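Local coordinates for protein endoglucanase A (Clostridium cellulolyticum, PDB 1EDG) that hydrolyses internal beta-1,4-glucosidic bonds of cellulose as a family 5 glycoside hydrolase, here as its catalytic domain, at residues Pro86-Ser89 and Lys94-Asp97. Residues are numbered along the deposited sequence; the frame is centred on the assembly and turned at random.
Sequences PHVS and KISD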
ATOM      1  N   PRO A  86      -5.587   2.985 -18.307  1.00 15.35           N
ATOM      2  CA  PRO A  86      -6.738   3.098 -19.212  1.00 15.38           C
ATOM      3  C   PRO A  86      -7.212   4.546 -19.395  1.00 15.84           C
ATOM      4  O   PRO A  86      -8.202   4.800 -20.084  1.00 18.82           O
ATOM      5  CB  PRO A  86      -7.794   2.217 -18.545  1.00 15.96           C
ATOM      6  CG  PRO A  86      -7.466   2.290 -17.119  1.00 17.01           C
ATOM      7  CD  PRO A  86      -5.964   2.279 -17.065  1.00 15.41           C
ATOM      8  N   HIS A  87      -6.467   5.494 -18.830  1.00 12.78           N
ATOM      9  CA  HIS A  87      -6.815   6.913 -18.902  1.00 12.71           C
ATOM     10  C   HIS A  87      -5.697   7.763 -19.503  1.00 13.30           C
ATOM     11  O   HIS A  87      -5.668   8.987 -19.344  1.00 14.33           O
ATOM     12  CB  HIS A  87      -7.150   7.410 -17.498  1.00 14.04           C
ATOM     13  CG  HIS A  87      -8.185   6.576 -16.811  1.00 14.72           C
ATOM     14  ND1 HIS A  87      -7.864   5.553 -15.944  1.00 16.49           N
ATOM     15  CD2 HIS A  87      -9.533   6.566 -16.921  1.00 13.74           C
ATOM     16  CE1 HIS A  87      -8.971   4.945 -15.556  1.00 13.00           C
ATOM     17  NE2 HIS A  87      -9.996   5.542 -16.133  1.00 17.03           N
ATOM     18  N   VAL A  88      -4.809   7.102 -20.233  1.00 13.20           N
ATOM     19  CA  VAL A  88      -3.663   7.736 -20.860  1.00 14.33           C
ATOM     20  C   VAL A  88      -3.761   7.588 -22.390  1.00 14.23           C
ATOM     21  O   VAL A  88      -4.266   6.575 -22.880  1.00 15.38           O
ATOM     22  CB  VAL A  88      -2.382   7.056 -20.296  1.00 15.76           C
ATOM     23  CG1 VAL A  88      -1.282   7.002 -21.310  1.00 20.97           C
ATOM     24  CG2 VAL A  88      -1.931   7.769 -19.034  1.00 15.93           C
ATOM     25  N   SER A  89      -3.297   8.597 -23.128  1.00 13.07           N
ATOM     26  CA  SER A  89      -3.323   8.551 -24.592  1.00 13.64           C
ATOM     27  C   SER A  89      -2.095   9.214 -25.222  1.00 13.73           C
ATOM     28  O   SER A  89      -1.449  10.071 -24.612  1.00 14.02           O
ATOM     29  CB  SER A  89      -4.595   9.224 -25.140  1.00 13.75           C
ATOM     30  OG  SER A  89      -4.577  10.636 -24.951  1.00 16.56           O
ATOM     31  N   LYS A  94      -0.504  11.280 -22.126  1.00 12.50           N
ATOM     32  CA  LYS A  94      -1.261  12.370 -21.515  1.00 13.74           C
ATOM     33  C   LYS A  94      -2.434  11.810 -20.711  1.00 13.68           C
ATOM     34  O   LYS A  94      -3.215  10.995 -21.217  1.00 13.51           O
ATOM     35  CB  LYS A  94      -1.772  13.324 -22.599  1.00 16.54           C
ATOM     36  CG  LYS A  94      -2.649  14.462 -22.095  1.00 23.38           C
ATOM     37  CD  LYS A  94      -1.920  15.360 -21.091  1.00 29.64           C
ATOM     38  CE  LYS A  94      -0.723  16.086 -21.714  1.00 33.97           C
ATOM     39  NZ  LYS A  94       0.015  16.933 -20.720  1.00 35.98           N
ATOM     40  N   ILE A  95      -2.544  12.233 -19.455  1.00 12.32           N
ATOM     41  CA  ILE A  95      -3.616  11.772 -18.578  1.00 12.77           C
ATOM     42  C   ILE A  95      -4.882  12.595 -18.791  1.00 11.84           C
ATOM     43  O   ILE A  95      -4.839  13.826 -18.829  1.00 13.07           O
ATOM     44  CB  ILE A  95      -3.204  11.858 -17.074  1.00 11.57           C
ATOM     45  CG1 ILE A  95      -2.033  10.910 -16.791  1.00 11.90           C
ATOM     46  CG2 ILE A  95      -4.385  11.491 -16.177  1.00 11.52           C
ATOM     47  CD1 ILE A  95      -1.435  11.071 -15.405  1.00 13.36           C
ATOM     48  N   SER A  96      -6.005  11.904 -18.945  1.00 13.57           N
ATOM     49  CA  SER A  96      -7.291  12.562 -19.133  1.00 15.32           C
ATOM     50  C   SER A  96      -7.591  13.508 -17.973  1.00 16.85           C
ATOM     51  O   SER A  96      -7.526  13.103 -16.808  1.00 16.88           O
ATOM     52  CB  SER A  96      -8.398  11.516 -19.205  1.00 16.72           C
ATOM     53  OG  SER A  96      -9.667  12.144 -19.126  1.00 20.05           O
ATOM     54  N   ASP A  97      -7.963  14.746 -18.286  1.00 18.27           N
ATOM     55  CA  ASP A  97      -8.287  15.730 -17.255  1.00 21.42           C
ATOM     56  C   ASP A  97      -9.530  15.346 -16.453  1.00 19.85           C
ATOM     57  O   ASP A  97      -9.655  15.702 -15.283  1.00 18.73           O
ATOM     58  CB  ASP A  97      -8.484  17.115 -17.870  1.00 26.78           C
ATOM     59  CG  ASP A  97      -7.181  17.741 -18.315  1.00 32.24           C
ATOM     60  OD1 ASP A  97      -6.265  17.859 -17.471  1.00 34.77           O
ATOM     61  OD2 ASP A  97      -7.071  18.119 -19.504  1.00 36.25           O
TER
HETATM   62  O   HOH W   1      -5.591  11.314 -22.487  1.00 18.07           O
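The carbonyl oxygen of K94 takes two hydrogen bonds, from S89 N and a water, and a weaker CA-H...O contact from V88 CA. S89 N donates to K94 O at 3.1 Å, tilted 22° from the carbonyl plane; the water donates to the same oxygen at 2.7 Å; and V88 CA lies 3.3 Å from K94 O. That water also hydrogen-bonds to S89 OG. With chi1 at 70°, S89 OG sits between its own backbone N and carbonyl carbon and reaches K94 O through this water. K94 N returns a bond to S89 O, 2.9 Å long and in the carbonyl plane, which completes the hydrogen-bonded pair S89-K94. V88 and I95 form the adjacent non-hydrogen-bonded pair of this short antiparallel beta hairpin, a two-stranded excursion between strand 77-80 of the (beta/alpha)8 barrel and helix 97-111. Beyond it, S96 N donates a 3.0 Å hydrogen bond to H87 O, nearly straight at the hydrogen (166°), and arrives almost in line with the H87 C=O bond; I95 CA approaches the same oxygen. On the face that carries V88 and I95, methyl CG2 of the valine meets CG1 of the isoleucine at 3.9 Å, the two side chains lying across one another. I95 continues from there onto W84 and V148, the latter on helix 138-155, while the H87 ring stacks on W99. S96 then takes the N-cap position of helix 97-111: its OG, anti to the backbone N, makes a weak hydrogen bond to V98 N and a further hydrogen bond to E50 OE2.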